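Local coordinates for protein dihydropteroate synthase (Anaplasma phagocytophilum, PDB 6UCZ) that probably catalyses the condensation of a hydroxymethyldihydropterin pyrophosphate with p-aminobenzoate to form dihydropteroate in folate biosynthesis, and here holds a pterin monophosphate, at residues V111-R116 / L127-I132. Numbering follows the deposited sequence.
With PMM (pterin-6-yl-methyl-monophosphate), chain C.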
loop_
_atom_site.group_PDB
_atom_site.type_symbol
_atom_site.label_atom_id
_atom_site.label_comp_id
_atom_site.label_asym_id
_atom_site.label_seq_id
_atom_site.Cartn_x
_atom_site.Cartn_y
_atom_site.Cartn_z
ATOM N N VAL A 111 -5.219 -4.539 -10.527
ATOM C CA VAL A 111 -5.468 -3.146 -10.172
ATOM C C VAL A 111 -5.930 -3.089 -8.722
ATOM O O VAL A 111 -6.772 -3.889 -8.294
ATOM C CB VAL A 111 -6.514 -2.495 -11.107
ATOM C CG1 VAL A 111 -6.739 -1.016 -10.736
ATOM C CG2 VAL A 111 -6.097 -2.647 -12.571
ATOM N N SER A 112 -5.383 -2.130 -7.977
ATOM C CA SER A 112 -5.700 -1.887 -6.574
ATOM C C SER A 112 -6.289 -0.487 -6.441
ATOM O O SER A 112 -5.847 0.441 -7.125
ATOM C CB SER A 112 -4.424 -2.015 -5.704
ATOM O OG SER A 112 -4.702 -1.729 -4.349
ATOM N N ILE A 113 -7.292 -0.325 -5.582
ATOM C CA ILE A 113 -7.850 0.998 -5.310
ATOM C C ILE A 113 -7.355 1.459 -3.947
ATOM O O ILE A 113 -7.641 0.829 -2.921
ATOM C CB ILE A 113 -9.392 1.012 -5.404
ATOM C CG1 ILE A 113 -9.950 2.400 -5.047
ATOM C CG2 ILE A 113 -10.051 -0.059 -4.532
ATOM C CD1 ILE A 113 -9.466 3.509 -5.948
ATOM N N ASP A 114 -6.574 2.537 -3.937
ATOM C CA ASP A 114 -6.007 3.073 -2.701
ATOM C C ASP A 114 -6.998 4.107 -2.189
ATOM O O ASP A 114 -7.069 5.223 -2.708
ATOM C CB ASP A 114 -4.624 3.671 -2.946
ATOM C CG ASP A 114 -3.953 4.166 -1.674
ATOM O OD1 ASP A 114 -4.605 4.279 -0.606
ATOM O OD2 ASP A 114 -2.734 4.430 -1.744
ATOM N N THR A 115 -7.797 3.722 -1.196
ATOM C CA THR A 115 -8.819 4.614 -0.671
ATOM C C THR A 115 -9.080 4.256 0.781
ATOM O O THR A 115 -8.880 3.114 1.203
ATOM C CB THR A 115 -10.123 4.528 -1.478
ATOM O OG1 THR A 115 -11.090 5.427 -0.933
ATOM C CG2 THR A 115 -10.697 3.116 -1.430
ATOM N N ARG A 116 -9.526 5.245 1.542
ATOM C CA ARG A 116 -10.062 5.003 2.870
ATOM C C ARG A 116 -11.590 4.943 2.892
ATOM O O ARG A 116 -12.160 4.667 3.949
ATOM C CB ARG A 116 -9.567 6.083 3.836
ATOM C CG ARG A 116 -10.297 7.408 3.712
ATOM C CD ARG A 116 -9.658 8.439 4.602
ATOM N NE ARG A 116 -8.369 8.842 4.050
ATOM C CZ ARG A 116 -7.708 9.941 4.397
ATOM N NH1 ARG A 116 -8.222 10.774 5.295
ATOM N NH2 ARG A 116 -6.536 10.209 3.833
ATOM N N LEU A 127 -16.146 -1.618 -11.147
ATOM C CA LEU A 127 -15.432 -1.469 -12.410
ATOM C C LEU A 127 -14.492 -2.636 -12.680
ATOM O O LEU A 127 -14.093 -2.843 -13.833
ATOM C CB LEU A 127 -14.649 -0.155 -12.432
ATOM C CG LEU A 127 -15.476 1.121 -12.520
ATOM C CD1 LEU A 127 -14.562 2.335 -12.575
ATOM C CD2 LEU A 127 -16.405 1.052 -13.743
ATOM N N GLY A 128 -14.147 -3.411 -11.657
ATOM C CA GLY A 128 -13.350 -4.598 -11.870
ATOM C C GLY A 128 -11.989 -4.640 -11.205
ATOM O O GLY A 128 -11.162 -5.471 -11.598
ATOM N N VAL A 129 -11.718 -3.765 -10.223
ATOM C CA VAL A 129 -10.410 -3.820 -9.565
ATOM C C VAL A 129 -10.292 -5.107 -8.755
ATOM O O VAL A 129 -11.279 -5.773 -8.421
ATOM C CB VAL A 129 -10.099 -2.589 -8.688
ATOM C CG1 VAL A 129 -10.176 -1.309 -9.498
ATOM C CG2 VAL A 129 -10.987 -2.523 -7.441
ATOM N N ASP A 130 -9.046 -5.479 -8.475
ATOM C CA ASP A 130 -8.701 -6.738 -7.830
ATOM C C ASP A 130 -8.408 -6.605 -6.346
ATOM O O ASP A 130 -8.555 -7.587 -5.614
ATOM C CB ASP A 130 -7.478 -7.350 -8.526
ATOM C CG ASP A 130 -7.711 -7.554 -10.010
ATOM O OD1 ASP A 130 -8.351 -8.560 -10.355
ATOM O OD2 ASP A 130 -7.296 -6.696 -10.816
ATOM N N TYR A 131 -7.982 -5.431 -5.893
ATOM C CA TYR A 131 -7.636 -5.213 -4.496
ATOM C C TYR A 131 -8.293 -3.942 -3.998
ATOM O O TYR A 131 -8.371 -2.953 -4.732
ATOM C CB TYR A 131 -6.109 -5.037 -4.262
ATOM C CG TYR A 131 -5.197 -6.152 -4.710
ATOM C CD1 TYR A 131 -4.850 -6.308 -6.045
ATOM C CD2 TYR A 131 -4.621 -7.001 -3.778
ATOM C CE1 TYR A 131 -3.989 -7.328 -6.448
ATOM C CE2 TYR A 131 -3.769 -8.007 -4.158
ATOM C CZ TYR A 131 -3.447 -8.169 -5.490
ATOM O OH TYR A 131 -2.594 -9.184 -5.840
ATOM N N ILE A 132 -8.726 -3.961 -2.740
ATOM C CA ILE A 132 -8.884 -2.737 -1.964
ATOM C C ILE A 132 -7.595 -2.507 -1.187
ATOM O O ILE A 132 -7.191 -3.344 -0.371
ATOM C CB ILE A 132 -10.069 -2.810 -0.993
ATOM C CG1 ILE A 132 -11.365 -3.227 -1.688
ATOM C CG2 ILE A 132 -10.246 -1.451 -0.295
ATOM C CD1 ILE A 132 -12.483 -3.477 -0.700
HETATM N N5 PMM C . 1.562 4.947 1.686
HETATM C C6 PMM C . 0.898 5.934 1.076
HETATM C C7 PMM C . -0.336 5.711 0.494
HETATM N N8 PMM C . -0.967 4.531 0.499
HETATM N N1 PMM C . -0.938 2.330 1.096
HETATM C C2 PMM C . -0.337 1.309 1.697
HETATM N N2 PMM C . -0.937 0.115 1.737
HETATM N N3 PMM C . 0.884 1.415 2.306
HETATM C C4 PMM C . 1.630 2.568 2.387
HETATM O O4 PMM C . 2.710 2.590 2.977
HETATM C C4A PMM C . 0.995 3.732 1.732
HETATM C C8A PMM C . -0.294 3.549 1.111
HETATM C C9 PMM C . 1.551 7.293 1.120
HETATM O O10 PMM C . 2.707 7.293 0.257
HETATM P PA PMM C . 2.741 8.096 -1.148
HETATM O O1P PMM C . 4.207 8.002 -1.601
HETATM O O2P PMM C . 2.462 9.562 -0.845
HETATM O O3P PMM C . 1.774 7.492 -2.111
#
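In the beta-alpha-beta unit made by strand 110-115, helix 118-127 and strand 131-134, V111, S112 and I113 meet V129, D130 and Y131 where the second strand enters the parallel barrel. The carbonyl O of V111 accepts two N-H groups, both in the carbonyl plane, D130 N at 2.8 Å and Y131 N at 3.1 Å. D130 repays the bond: its carboxylate turns back so that OD2 receives V111 N (3.0 Å) through the anti lone pair, and the same oxygen is also hydrogen-bonded to H105 NE2. An aspartate suits this place, since its carboxylate can accept from V111 N ahead of the first parallel pair, S112 with Y131. Further along, I113 N reaches Y131 O (3.0 Å, 162° at the hydrogen), the regular parallel bond.

G128, at positive phi, ends helix 118-127 in a Schellman motif, and V129 follows it. This branched valine fits between strand 110-115 and helices 97-106 and 118-127, where it touches I101 and A124: its CG1 meets V111 CG1 at 3.7 Å, the two side chains crossing nearly at right angles, while CG2 lies 3.9 Å from I113 CG2. On the barrel's inner face, the small S112 packs OG 3.6 Å from Y131 CB and hydrogen-bonds D71. Beyond it, D114 has CG anti to its backbone N (chi1 -176°), placing OD2 2.9 Å from PMM N8, where it also forms a salt bridge with R274, as expected of the pterin pocket at the C-terminal strand ends of a dihydropteroate synthase TIM barrel.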